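Local coordinates for protein LigF (Sphingobium sp. SYK-6, PDB 4XT0), which cleaves beta-aryl ether bonds in lignin-derived compounds with defined stereospecificity, as a glutathione-binding beta-etherase of the glutathione S-transferase superfamily, at residues M4-Y9 against K27-E32; P20-Y25 against P237-M242; S87-D92 against Y193-I198; Q185-D190 against D231-R236. One frame throughout, in Å; residues are numbered along the deposited sequence.

Contact 1 of 4, residues M4-Y9 against K27-E32; sequences MTLKLY and KGLEFE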
loop_
_atom_site.group_PDB
_atom_site.type_symbol
_atom_site.label_atom_id
_atom_site.label_comp_id
_atom_site.label_asym_id
_atom_site.label_seq_id
_atom_site.Cartn_x
_atom_site.Cartn_y
_atom_site.Cartn_z
ATOM N N MET A 4 -4.548 24.375 -20.264
ATOM C CA MET A 4 -5.016 23.182 -19.566
ATOM C C MET A 4 -5.286 23.454 -18.086
ATOM O O MET A 4 -4.585 24.232 -17.445
ATOM C CB MET A 4 -3.995 22.047 -19.702
ATOM C CG MET A 4 -3.786 21.541 -21.122
ATOM S SD MET A 4 -5.242 20.738 -21.823
ATOM C CE MET A 4 -4.541 19.961 -23.280
ATOM N N THR A 5 -6.311 22.808 -17.550
ATOM C CA THR A 5 -6.556 22.839 -16.118
ATOM C C THR A 5 -6.099 21.518 -15.496
ATOM O O THR A 5 -5.998 21.401 -14.277
ATOM C CB THR A 5 -8.038 23.081 -15.801
ATOM O OG1 THR A 5 -8.825 22.001 -16.329
ATOM C CG2 THR A 5 -8.498 24.403 -16.404
ATOM N N LEU A 6 -5.836 20.531 -16.350
ATOM C CA LEU A 6 -5.293 19.240 -15.925
ATOM C C LEU A 6 -3.946 19.029 -16.584
ATOM O O LEU A 6 -3.833 19.140 -17.808
ATOM C CB LEU A 6 -6.220 18.083 -16.305
ATOM C CG LEU A 6 -7.292 17.510 -15.385
ATOM C CD1 LEU A 6 -7.964 16.339 -16.108
ATOM C CD2 LEU A 6 -6.713 17.070 -14.044
ATOM N N LYS A 7 -2.935 18.727 -15.776
ATOM C CA LYS A 7 -1.600 18.394 -16.278
ATOM C C LYS A 7 -1.081 17.155 -15.564
ATOM O O LYS A 7 -1.247 17.031 -14.348
ATOM C CB LYS A 7 -0.626 19.558 -16.075
ATOM C CG LYS A 7 -1.062 20.846 -16.756
ATOM C CD LYS A 7 -0.092 21.988 -16.465
ATOM C CE LYS A 7 -0.659 23.321 -16.944
ATOM N NZ LYS A 7 -1.052 23.256 -18.392
ATOM N N LEU A 8 -0.483 16.228 -16.315
ATOM C CA LEU A 8 0.180 15.075 -15.705
ATOM C C LEU A 8 1.686 15.112 -15.972
ATOM O O LEU A 8 2.122 15.173 -17.119
ATOM C CB LEU A 8 -0.388 13.750 -16.225
ATOM C CG LEU A 8 0.195 12.541 -15.474
ATOM C CD1 LEU A 8 -0.400 12.454 -14.050
ATOM C CD2 LEU A 8 0.008 11.221 -16.217
ATOM N N TYR A 9 2.461 15.051 -14.898
ATOM C CA TYR A 9 3.915 14.991 -14.951
ATOM C C TYR A 9 4.352 13.554 -14.731
ATOM O O TYR A 9 4.074 12.994 -13.663
ATOM C CB TYR A 9 4.515 15.898 -13.878
ATOM C CG TYR A 9 4.170 17.346 -14.077
ATOM C CD1 TYR A 9 3.022 17.894 -13.519
ATOM C CD2 TYR A 9 4.991 18.168 -14.842
ATOM C CE1 TYR A 9 2.703 19.225 -13.711
ATOM C CE2 TYR A 9 4.681 19.496 -15.038
ATOM C CZ TYR A 9 3.538 20.018 -14.470
ATOM O OH TYR A 9 3.229 21.336 -14.669
ATOM N N LYS A 27 -10.830 7.855 -19.714
ATOM C CA LYS A 27 -11.959 8.720 -19.348
ATOM C C LYS A 27 -12.157 9.860 -20.347
ATOM O O LYS A 27 -13.075 10.679 -20.217
ATOM C CB LYS A 27 -11.755 9.246 -17.923
ATOM C CG LYS A 27 -11.792 8.094 -16.904
ATOM C CD LYS A 27 -11.739 8.602 -15.451
ATOM C CE LYS A 27 -13.027 9.311 -15.058
ATOM N NZ LYS A 27 -14.255 8.468 -15.279
ATOM N N GLY A 28 -11.309 9.883 -21.368
ATOM C CA GLY A 28 -11.422 10.868 -22.430
ATOM C C GLY A 28 -11.137 12.272 -21.934
ATOM O O GLY A 28 -11.564 13.245 -22.540
ATOM N N LEU A 29 -10.403 12.375 -20.837
ATOM C CA LEU A 29 -10.115 13.675 -20.233
ATOM C C LEU A 29 -9.018 14.417 -20.986
ATOM O O LEU A 29 -7.980 13.842 -21.313
ATOM C CB LEU A 29 -9.711 13.503 -18.766
ATOM C CG LEU A 29 -10.864 13.113 -17.836
ATOM C CD1 LEU A 29 -10.360 12.682 -16.478
ATOM C CD2 LEU A 29 -11.828 14.290 -17.687
ATOM N N GLU A 30 -9.253 15.701 -21.251
ATOM C CA GLU A 30 -8.230 16.558 -21.841
ATOM C C GLU A 30 -7.215 16.996 -20.774
ATOM O O GLU A 30 -7.585 17.397 -19.665
ATOM C CB GLU A 30 -8.877 17.774 -22.512
ATOM C CG GLU A 30 -8.009 18.417 -23.568
ATOM C CD GLU A 30 -8.687 19.610 -24.219
ATOM O OE1 GLU A 30 -9.913 19.776 -24.019
ATOM O OE2 GLU A 30 -7.996 20.379 -24.927
ATOM N N PHE A 31 -5.937 16.896 -21.112
ATOM C CA PHE A 31 -4.869 17.203 -20.176
ATOM C C PHE A 31 -3.581 17.463 -20.928
ATOM O O PHE A 31 -3.407 16.982 -22.048
ATOM C CB PHE A 31 -4.660 16.060 -19.175
ATOM C CG PHE A 31 -4.047 14.806 -19.779
ATOM C CD1 PHE A 31 -4.818 13.926 -20.532
ATOM C CD2 PHE A 31 -2.704 14.507 -19.575
ATOM C CE1 PHE A 31 -4.260 12.763 -21.081
ATOM C CE2 PHE A 31 -2.135 13.356 -20.114
ATOM C CZ PHE A 31 -2.912 12.481 -20.868
ATOM N N GLU A 32 -2.681 18.221 -20.309
ATOM C CA GLU A 32 -1.346 18.394 -20.859
ATOM C C GLU A 32 -0.451 17.252 -20.373
ATOM O O GLU A 32 -0.260 17.042 -19.170
ATOM C CB GLU A 32 -0.755 19.758 -20.468
ATOM C CG GLU A 32 0.528 20.083 -21.214
ATOM C CD GLU A 32 1.241 21.322 -20.681
ATOM O OE1 GLU A 32 0.664 22.043 -19.836
ATOM O OE2 GLU A 32 2.386 21.573 -21.111
HETATM O O HOH W 1 -7.005 20.291 -19.174
#

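Contact 2 of 4, residues P20-Y25 against P237-M242; sequences PLATLY and PAIKEM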
loop_
_atom_site.group_PDB
_atom_site.type_symbol
_atom_site.label_atom_id
_atom_site.label_comp_id
_atom_site.label_asym_id
_atom_site.label_seq_id
_atom_site.Cartn_x
_atom_site.Cartn_y
_atom_site.Cartn_z
ATOM N N PRO A 20 -2.048 6.721 -13.869
ATOM C CA PRO A 20 -2.951 7.850 -14.185
ATOM C C PRO A 20 -3.000 8.222 -15.667
ATOM O O PRO A 20 -3.986 8.820 -16.124
ATOM C CB PRO A 20 -2.374 9.017 -13.353
ATOM C CG PRO A 20 -0.910 8.689 -13.189
ATOM C CD PRO A 20 -0.841 7.158 -13.135
ATOM N N LEU A 21 -1.964 7.872 -16.419
ATOM C CA LEU A 21 -1.954 8.164 -17.843
ATOM C C LEU A 21 -3.065 7.373 -18.534
ATOM O O LEU A 21 -3.858 7.930 -19.300
ATOM C CB LEU A 21 -0.575 7.845 -18.435
ATOM C CG LEU A 21 -0.126 8.481 -19.753
ATOM C CD1 LEU A 21 -0.124 9.996 -19.667
ATOM C CD2 LEU A 21 1.264 7.958 -20.155
ATOM N N ALA A 22 -3.131 6.069 -18.256
ATOM C CA ALA A 22 -4.185 5.218 -18.823
ATOM C C ALA A 22 -5.580 5.677 -18.346
ATOM O O ALA A 22 -6.533 5.709 -19.116
ATOM C CB ALA A 22 -3.941 3.746 -18.449
ATOM N N THR A 23 -5.688 6.040 -17.073
ATOM C CA THR A 23 -6.953 6.525 -16.518
ATOM C C THR A 23 -7.452 7.764 -17.276
ATOM O O THR A 23 -8.613 7.835 -17.650
ATOM C CB THR A 23 -6.803 6.827 -15.016
ATOM O OG1 THR A 23 -6.396 5.628 -14.346
ATOM C CG2 THR A 23 -8.133 7.321 -14.388
ATOM N N LEU A 24 -6.554 8.713 -17.535
ATOM C CA LEU A 24 -6.902 9.940 -18.247
ATOM C C LEU A 24 -7.415 9.652 -19.662
ATOM O O LEU A 24 -8.426 10.212 -20.097
ATOM C CB LEU A 24 -5.682 10.885 -18.305
ATOM C CG LEU A 24 -5.308 11.534 -16.961
ATOM C CD1 LEU A 24 -3.844 11.996 -16.970
ATOM C CD2 LEU A 24 -6.278 12.685 -16.627
ATOM N N TYR A 25 -6.724 8.773 -20.381
ATOM C CA TYR A 25 -7.144 8.432 -21.742
ATOM C C TYR A 25 -8.423 7.609 -21.744
ATOM O O TYR A 25 -9.249 7.751 -22.627
ATOM C CB TYR A 25 -6.054 7.650 -22.480
ATOM C CG TYR A 25 -4.935 8.499 -23.025
ATOM C CD1 TYR A 25 -5.076 9.178 -24.228
ATOM C CD2 TYR A 25 -3.726 8.612 -22.338
ATOM C CE1 TYR A 25 -4.048 9.956 -24.732
ATOM C CE2 TYR A 25 -2.697 9.392 -22.827
ATOM C CZ TYR A 25 -2.863 10.061 -24.027
ATOM O OH TYR A 25 -1.838 10.825 -24.528
ATOM N N PRO A 237 -8.979 0.688 -27.308
ATOM C CA PRO A 237 -8.662 1.917 -28.051
ATOM C C PRO A 237 -7.932 2.981 -27.221
ATOM O O PRO A 237 -7.020 3.613 -27.742
ATOM C CB PRO A 237 -10.042 2.414 -28.495
ATOM C CG PRO A 237 -10.838 1.145 -28.646
ATOM C CD PRO A 237 -10.387 0.291 -27.487
ATOM N N ALA A 238 -8.319 3.179 -25.965
ATOM C CA ALA A 238 -7.684 4.198 -25.128
ATOM C C ALA A 238 -6.242 3.825 -24.780
ATOM O O ALA A 238 -5.388 4.706 -24.631
ATOM C CB ALA A 238 -8.497 4.423 -23.830
ATOM N N ILE A 239 -5.970 2.525 -24.647
ATOM C CA ILE A 239 -4.614 2.061 -24.345
ATOM C C ILE A 239 -3.714 2.189 -25.570
ATOM O O ILE A 239 -2.573 2.658 -25.466
ATOM C CB ILE A 239 -4.612 0.595 -23.843
ATOM C CG1 ILE A 239 -5.401 0.468 -22.523
ATOM C CG2 ILE A 239 -3.194 0.083 -23.664
ATOM C CD1 ILE A 239 -4.872 1.310 -21.348
ATOM N N LYS A 240 -4.224 1.792 -26.737
ATOM C CA LYS A 240 -3.497 2.032 -27.986
ATOM C C LYS A 240 -3.259 3.531 -28.188
ATOM O O LYS A 240 -2.166 3.936 -28.585
ATOM C CB LYS A 240 -4.242 1.449 -29.194
ATOM C CG LYS A 240 -4.225 -0.069 -29.269
ATOM C CD LYS A 240 -4.784 -0.569 -30.598
ATOM C CE LYS A 240 -4.896 -2.101 -30.638
ATOM N NZ LYS A 240 -3.578 -2.814 -30.539
ATOM N N GLU A 241 -4.266 4.357 -27.901
ATOM C CA GLU A 241 -4.096 5.808 -28.032
ATOM C C GLU A 241 -2.991 6.339 -27.105
ATOM O O GLU A 241 -2.201 7.202 -27.496
ATOM C CB GLU A 241 -5.405 6.539 -27.735
ATOM C CG GLU A 241 -5.324 8.048 -27.939
ATOM C CD GLU A 241 -6.534 8.780 -27.376
ATOM O OE1 GLU A 241 -7.396 8.116 -26.762
ATOM O OE2 GLU A 241 -6.622 10.016 -27.544
ATOM N N MET A 242 -2.954 5.822 -25.878
ATOM C CA MET A 242 -1.956 6.228 -24.896
ATOM C C MET A 242 -0.548 5.985 -25.454
ATOM O O MET A 242 0.309 6.879 -25.463
ATOM C CB MET A 242 -2.167 5.466 -23.577
ATOM C CG MET A 242 -1.102 5.750 -22.516
ATOM S SD MET A 242 -1.280 4.765 -21.014
ATOM C CE MET A 242 -1.051 3.113 -21.686
HETATM O O HOH W 2 -9.060 9.335 -24.911
#

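Contact 3 of 4, residues S87-D92 against Y193-I198; sequences SLRPAD and YSLADI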
loop_
_atom_site.group_PDB
_atom_site.type_symbol
_atom_site.label_atom_id
_atom_site.label_comp_id
_atom_site.label_asym_id
_atom_site.label_seq_id
_atom_site.Cartn_x
_atom_site.Cartn_y
_atom_site.Cartn_z
ATOM N N SER A 87 -16.171 4.280 -17.152
ATOM C CA SER A 87 -16.237 4.251 -15.690
ATOM C C SER A 87 -15.292 3.183 -15.116
ATOM O O SER A 87 -15.420 2.002 -15.445
ATOM C CB SER A 87 -17.671 3.989 -15.240
ATOM O OG SER A 87 -17.704 3.840 -13.832
ATOM N N LEU A 88 -14.332 3.585 -14.282
ATOM C CA LEU A 88 -13.218 2.675 -13.966
ATOM C C LEU A 88 -13.253 2.137 -12.536
ATOM O O LEU A 88 -12.333 1.451 -12.112
ATOM C CB LEU A 88 -11.868 3.364 -14.229
ATOM C CG LEU A 88 -11.651 3.839 -15.682
ATOM C CD1 LEU A 88 -10.383 4.700 -15.848
ATOM C CD2 LEU A 88 -11.606 2.652 -16.626
ATOM N N ARG A 89 -14.319 2.432 -11.795
ATOM C CA ARG A 89 -14.552 1.732 -10.518
ATOM C C ARG A 89 -15.940 1.134 -10.538
ATOM O O ARG A 89 -16.873 1.774 -11.007
ATOM C CB ARG A 89 -14.431 2.667 -9.306
ATOM C CG ARG A 89 -13.082 3.340 -9.101
ATOM C CD ARG A 89 -13.064 4.066 -7.721
ATOM N NE ARG A 89 -14.048 5.141 -7.673
ATOM C CZ ARG A 89 -13.890 6.311 -7.048
ATOM N NH1 ARG A 89 -12.769 6.596 -6.391
ATOM N NH2 ARG A 89 -14.865 7.209 -7.093
ATOM N N PRO A 90 -16.090 -0.098 -10.020
ATOM C CA PRO A 90 -17.428 -0.705 -9.900
ATOM C C PRO A 90 -18.374 0.197 -9.111
ATOM O O PRO A 90 -17.927 0.830 -8.147
ATOM C CB PRO A 90 -17.170 -2.007 -9.113
ATOM C CG PRO A 90 -15.707 -2.299 -9.281
ATOM C CD PRO A 90 -15.023 -0.941 -9.451
ATOM N N ALA A 91 -19.648 0.245 -9.487
ATOM C CA ALA A 91 -20.638 0.968 -8.683
ATOM C C ALA A 91 -20.972 0.185 -7.399
ATOM O O ALA A 91 -21.268 0.762 -6.349
ATOM C CB ALA A 91 -21.916 1.227 -9.514
ATOM N N ASP A 92 -20.930 -1.137 -7.503
ATOM C CA ASP A 92 -21.150 -2.021 -6.369
ATOM C C ASP A 92 -19.989 -1.865 -5.368
ATOM O O ASP A 92 -18.846 -2.164 -5.690
ATOM C CB ASP A 92 -21.283 -3.462 -6.890
ATOM C CG ASP A 92 -21.611 -4.473 -5.805
ATOM O OD1 ASP A 92 -21.060 -4.368 -4.683
ATOM O OD2 ASP A 92 -22.424 -5.391 -6.092
ATOM N N TYR A 193 -13.559 -4.306 -16.561
ATOM C CA TYR A 193 -12.353 -3.486 -16.552
ATOM C C TYR A 193 -12.402 -2.371 -15.527
ATOM O O TYR A 193 -13.379 -1.619 -15.473
ATOM C CB TYR A 193 -12.165 -2.906 -17.943
ATOM C CG TYR A 193 -10.917 -2.096 -18.195
ATOM C CD1 TYR A 193 -9.678 -2.711 -18.311
ATOM C CD2 TYR A 193 -10.994 -0.717 -18.394
ATOM C CE1 TYR A 193 -8.533 -1.977 -18.599
ATOM C CE2 TYR A 193 -9.857 0.033 -18.690
ATOM C CZ TYR A 193 -8.632 -0.608 -18.793
ATOM O OH TYR A 193 -7.498 0.098 -19.111
ATOM N N SER A 194 -11.346 -2.254 -14.717
ATOM C CA SER A 194 -11.344 -1.287 -13.628
ATOM C C SER A 194 -9.925 -0.815 -13.359
ATOM O O SER A 194 -8.975 -1.253 -14.025
ATOM C CB SER A 194 -11.946 -1.901 -12.357
ATOM O OG SER A 194 -11.011 -2.772 -11.708
ATOM N N LEU A 195 -9.794 0.088 -12.392
ATOM C CA LEU A 195 -8.488 0.520 -11.884
ATOM C C LEU A 195 -7.614 -0.676 -11.448
ATOM O O LEU A 195 -6.394 -0.588 -11.517
ATOM C CB LEU A 195 -8.650 1.491 -10.702
ATOM C CG LEU A 195 -9.360 2.825 -10.972
ATOM C CD1 LEU A 195 -9.322 3.693 -9.714
ATOM C CD2 LEU A 195 -8.756 3.553 -12.180
ATOM N N ALA A 196 -8.229 -1.777 -11.006
ATOM C CA ALA A 196 -7.450 -2.990 -10.695
ATOM C C ALA A 196 -6.641 -3.450 -11.894
ATOM O O ALA A 196 -5.441 -3.751 -11.768
ATOM C CB ALA A 196 -8.358 -4.137 -10.232
ATOM N N ASP A 197 -7.304 -3.553 -13.048
ATOM C CA ASP A 197 -6.609 -3.972 -14.264
ATOM C C ASP A 197 -5.522 -2.977 -14.649
ATOM O O ASP A 197 -4.400 -3.372 -14.964
ATOM C CB ASP A 197 -7.607 -4.171 -15.413
ATOM C CG ASP A 197 -8.699 -5.163 -15.046
ATOM O OD1 ASP A 197 -8.414 -6.391 -15.028
ATOM O OD2 ASP A 197 -9.831 -4.716 -14.738
ATOM N N ILE A 198 -5.844 -1.686 -14.595
ATOM C CA ILE A 198 -4.896 -0.640 -14.986
ATOM C C ILE A 198 -3.632 -0.659 -14.099
ATOM O O ILE A 198 -2.501 -0.651 -14.603
ATOM C CB ILE A 198 -5.576 0.765 -14.926
ATOM C CG1 ILE A 198 -6.515 0.958 -16.117
ATOM C CG2 ILE A 198 -4.539 1.880 -14.895
ATOM C CD1 ILE A 198 -7.420 2.203 -15.966
HETATM O O HOH W 3 -14.951 -0.396 -13.519
HETATM O O HOH W 4 -15.199 0.174 -17.777
#

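Contact 4 of 4, residues Q185-D190 against D231-R236; sequences QDYLVD and DRINAR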
loop_
_atom_site.group_PDB
_atom_site.type_symbol
_atom_site.label_atom_id
_atom_site.label_comp_id
_atom_site.label_asym_id
_atom_site.label_seq_id
_atom_site.Cartn_x
_atom_site.Cartn_y
_atom_site.Cartn_z
ATOM N N GLN A 185 -11.385 -15.629 -15.775
ATOM C CA GLN A 185 -12.243 -14.505 -16.141
ATOM C C GLN A 185 -11.421 -13.450 -16.877
ATOM O O GLN A 185 -10.194 -13.496 -16.831
ATOM C CB GLN A 185 -12.927 -13.907 -14.892
ATOM C CG GLN A 185 -11.984 -13.393 -13.812
ATOM C CD GLN A 185 -12.714 -13.011 -12.525
ATOM O OE1 GLN A 185 -13.464 -13.808 -11.967
ATOM N NE2 GLN A 185 -12.481 -11.791 -12.044
ATOM N N ASP A 186 -12.096 -12.516 -17.550
ATOM C CA ASP A 186 -11.440 -11.582 -18.471
ATOM C C ASP A 186 -10.699 -10.451 -17.765
ATOM O O ASP A 186 -9.704 -9.946 -18.277
ATOM C CB ASP A 186 -12.450 -10.964 -19.444
ATOM C CG ASP A 186 -12.879 -11.924 -20.557
ATOM O OD1 ASP A 186 -12.275 -13.012 -20.697
ATOM O OD2 ASP A 186 -13.830 -11.573 -21.292
ATOM N N TYR A 187 -11.189 -10.045 -16.603
ATOM C CA TYR A 187 -10.590 -8.925 -15.881
ATOM C C TYR A 187 -10.480 -9.270 -14.407
ATOM O O TYR A 187 -11.118 -10.212 -13.946
ATOM C CB TYR A 187 -11.414 -7.643 -16.085
ATOM C CG TYR A 187 -11.429 -7.139 -17.523
ATOM C CD1 TYR A 187 -10.327 -6.482 -18.057
ATOM C CD2 TYR A 187 -12.546 -7.303 -18.335
ATOM C CE1 TYR A 187 -10.327 -6.013 -19.353
ATOM C CE2 TYR A 187 -12.553 -6.832 -19.654
ATOM C CZ TYR A 187 -11.439 -6.183 -20.150
ATOM O OH TYR A 187 -11.413 -5.705 -21.447
ATOM N N LEU A 188 -9.697 -8.504 -13.650
ATOM C CA LEU A 188 -9.386 -8.927 -12.284
ATOM C C LEU A 188 -10.632 -8.951 -11.373
ATOM O O LEU A 188 -10.772 -9.861 -10.558
ATOM C CB LEU A 188 -8.282 -8.048 -11.694
ATOM C CG LEU A 188 -6.931 -8.315 -12.373
ATOM C CD1 LEU A 188 -5.883 -7.280 -11.983
ATOM C CD2 LEU A 188 -6.432 -9.730 -12.072
ATOM N N VAL A 189 -11.537 -7.984 -11.535
ATOM C CA VAL A 189 -12.837 -7.999 -10.824
ATOM C C VAL A 189 -13.930 -8.320 -11.843
ATOM O O VAL A 189 -13.937 -7.750 -12.938
ATOM C CB VAL A 189 -13.129 -6.637 -10.133
ATOM C CG1 VAL A 189 -14.401 -6.709 -9.251
ATOM C CG2 VAL A 189 -11.902 -6.189 -9.307
ATOM N N ASP A 190 -14.860 -9.208 -11.497
ATOM C CA ASP A 190 -15.724 -9.800 -12.520
ATOM C C ASP A 190 -16.815 -8.847 -13.018
ATOM O O ASP A 190 -17.581 -9.194 -13.906
ATOM C CB ASP A 190 -16.350 -11.128 -12.030
ATOM C CG ASP A 190 -17.199 -10.986 -10.753
ATOM O OD1 ASP A 190 -17.615 -9.865 -10.385
ATOM O OD2 ASP A 190 -17.491 -12.040 -10.139
ATOM N N ASP A 231 -3.002 -9.017 -23.702
ATOM C CA ASP A 231 -3.440 -8.771 -25.078
ATOM C C ASP A 231 -4.731 -7.960 -25.130
ATOM O O ASP A 231 -4.858 -7.026 -25.921
ATOM C CB ASP A 231 -3.652 -10.092 -25.809
ATOM C CG ASP A 231 -2.345 -10.749 -26.229
ATOM O OD1 ASP A 231 -1.267 -10.149 -26.028
ATOM O OD2 ASP A 231 -2.404 -11.869 -26.769
ATOM N N ARG A 232 -5.685 -8.353 -24.289
ATOM C CA ARG A 232 -6.997 -7.728 -24.173
ATOM C C ARG A 232 -6.873 -6.226 -23.862
ATOM O O ARG A 232 -7.465 -5.374 -24.533
ATOM C CB ARG A 232 -7.789 -8.474 -23.077
ATOM C CG ARG A 232 -9.157 -7.948 -22.696
ATOM C CD ARG A 232 -9.881 -8.944 -21.748
ATOM N NE ARG A 232 -9.894 -10.299 -22.311
ATOM C CZ ARG A 232 -9.309 -11.361 -21.753
ATOM N NH1 ARG A 232 -8.692 -11.258 -20.582
ATOM N NH2 ARG A 232 -9.361 -12.542 -22.361
ATOM N N ILE A 233 -6.085 -5.898 -22.853
ATOM C CA ILE A 233 -5.940 -4.503 -22.464
ATOM C C ILE A 233 -5.199 -3.729 -23.556
ATOM O O ILE A 233 -5.577 -2.605 -23.898
ATOM C CB ILE A 233 -5.221 -4.385 -21.112
ATOM C CG1 ILE A 233 -6.063 -5.089 -20.048
ATOM C CG2 ILE A 233 -5.001 -2.932 -20.748
ATOM C CD1 ILE A 233 -5.432 -5.115 -18.699
ATOM N N ASN A 234 -4.172 -4.347 -24.133
ATOM C CA ASN A 234 -3.436 -3.720 -25.225
ATOM C C ASN A 234 -4.282 -3.468 -26.486
ATOM O O ASN A 234 -3.924 -2.635 -27.322
ATOM C CB ASN A 234 -2.212 -4.571 -25.585
ATOM C CG ASN A 234 -0.978 -4.171 -24.793
ATOM O OD1 ASN A 234 -0.567 -3.017 -24.820
ATOM N ND2 ASN A 234 -0.383 -5.120 -24.091
ATOM N N ALA A 235 -5.398 -4.185 -26.627
ATOM C CA ALA A 235 -6.291 -3.972 -27.764
ATOM C C ALA A 235 -7.307 -2.833 -27.544
ATOM O O ALA A 235 -7.965 -2.391 -28.494
ATOM C CB ALA A 235 -7.024 -5.263 -28.097
ATOM N N ARG A 236 -7.454 -2.371 -26.302
ATOM C CA ARG A 236 -8.415 -1.306 -25.994
ATOM C C ARG A 236 -8.008 -0.023 -26.698
ATOM O O ARG A 236 -6.836 0.322 -26.695
ATOM C CB ARG A 236 -8.514 -1.062 -24.483
ATOM C CG ARG A 236 -8.980 -2.271 -23.676
ATOM C CD ARG A 236 -9.052 -1.944 -22.178
ATOM N NE ARG A 236 -9.930 -0.804 -21.904
ATOM C CZ ARG A 236 -11.239 -0.913 -21.697
ATOM N NH1 ARG A 236 -11.811 -2.110 -21.713
ATOM N NH2 ARG A 236 -11.973 0.166 -21.458
#

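Contact 1 of 4, residues M4-Y9 against K27-E32
Phe31 sits at the apolar centre, with its CB 3.8 Å from Leu6 CB and its CD2 4.1 Å from Leu8 CB. Its CG takes the crowded position between the backbone N and the carbonyl carbon (chi1 71°), which swings the ring to the side of the sheet covered by helix 15-26, where it packs on Leu24 and meets Tyr25 edge-to-face. Next to this core the backbones pair as parallel strands, Lys7 opposite Glu32, completing the first beta-alpha-beta crossover of the thioredoxin-like domain. Glu32 N donates to Leu6 O (2.9 Å) in the carbonyl plane, and Leu8 N donates to Glu32 O (3.0 Å) nearly along the C=O axis. Just upstream the direct pairing gives way to a water that accepts from Leu6 N and donates to Glu30 O. Met4, poorly ordered, bends at chi2 and brings CE to 3.4 Å from Phe31 O. The Lys7 and Glu32 side chains run side by side; the lysine chain bends at chi4 (-54°) so that NZ meets OE1 of Glu32 at 2.5 Å, a salt bridge. An alanine here in place of Lys7 would remove the ammonium, and the Glu32 carboxylate would probably be held less firmly against the sheet. Two straight backbone bonds thus fix the strand register, the apolar side is turned to helix 15-26, and the short Lys7-Glu32 pair on the other face would probably favour the charged forms of both.

Contact 2 of 4, residues P20-Y25 against P237-M242
Tyr25 has CG anti to its carbonyl carbon (chi1 -79°) and Met242 has CG anti to its backbone N (chi1 176°), so the tyrosine ring and the methionine chain cross at about a right angle. The contact joins helix 15-26 of the thioredoxin-like domain to helix 237-244 across the domain interface of the glutathione S-transferase fold; the axes of 20-25 and 237-242 approach to 9.0 Å, with 122° between their N-to-C directions. Met242 CA lies over one face of the Tyr25 ring, 3.9 Å from its centroid, a CH-pi contact. The chain stays extended through chi2, which carries SD to 3.8 Å from Ala22 CB, and bends only at chi3; Ala22 CB also touches Ile239 CD1. Leu21 CG packs obliquely against Met242 CG and SD. The Glu241 carboxylate stands at the ring edge, CD 3.5 Å from Tyr25 CD1. Its OE2 pairs with Lys245, and Tyr25 OH bonds to Gln33. One water donates to both Tyr25 O and Glu241 OE1, 2.8 Å from each.

Contact 3 of 4, residues S87-D92 against Y193-I198
Leu88 is the bump, and its hollow is formed by three side chains around the start of helix 195-204. Its CD2 lies alongside the Tyr193 ring, 3.8 Å from CE2, while CD1 meets Ile198 CD1 at 3.9 Å and CB rests 3.7 Å from Leu195 CD2. Leu195 in turn wedges between Leu88 and the aliphatic part of Arg89, its CD1 3.8 Å from Arg89 CG; the guanidinium beyond is held by Glu75 and Asp79. An alanine at Leu195 would strip away both methyls and would probably loosen the seat of Leu88 and of the arginine chain. Leu88 O accepts from Leu195 N (2.9 Å) in its carbonyl plane, so the linker peptide occupies a first-turn N-H of the helix. Farther along the backbone, two waters bridge Ser87 O and Tyr193 O, one of them weakly at the tyrosine end. Ser194 OG accepts from Ala196 N, and Ser194 N donates to Asp197 OD2 at 2.9 Å, completing the N-terminal capping box known at this helix in glutathione S-transferases.

Contact 4 of 4, residues Q185-D190 against D231-R236
Arg232 reaches the backbone and side chain of Asp186 together. Its NH1 donates to Asp186 O at 2.8 Å, a weak bond because the N-H...O angle is only 124°. Asp186 OD1, 3.4 Å from NH2, lies above the guanidinium plane, the flat groups stacked 20° apart, so this salt bridge rests on charge alone. Gln185 NE2 donates to Tyr187 O (2.8 Å) in the carbonyl plane. Arg232 CG, anti to the backbone N, and a straight run beyond it lay CD over one face of the Tyr187 ring, 4.0 Å from its centroid; the bend at chi3 (-52°) turns the guanidinium to Asp186. Ile233 CG1 comes to the edge of that ring, 4.4 Å from CE1. Tyr187 OH faces the guanidinium edge of Arg236, 3.6 Å from NH1; that arginine pairs with Glu26 and makes a cation-pi contact with Tyr193. This surface contact binds the loop before helix 195-204 to the end of helix 224-235, within the all-helical C-terminal domain of the glutathione S-transferase fold.

How the contacts relate
From the N terminus, contact 1 closes a short loop around helix 15-26, making the beta-alpha-beta unit. Contact 2 starts on that helix, crossing contact 1, and closes only near the C terminus. Inside its loop, contact 3 returns from the linker 87-92 to the start of helix 195-204 after 100 mostly helical residues, and contact 4 closes a loop of 40 residues within the helical domain; these two cross. Contact 1 is in series with both. Thr23 packs on Leu88, Leu195 and Ile198, joining contacts 2 and 3; Asp197 OD1 probably bonds to Leu188 N between contacts 3 and 4. Together they tie the thioredoxin-like domain and the interdomain linker to the helical domain.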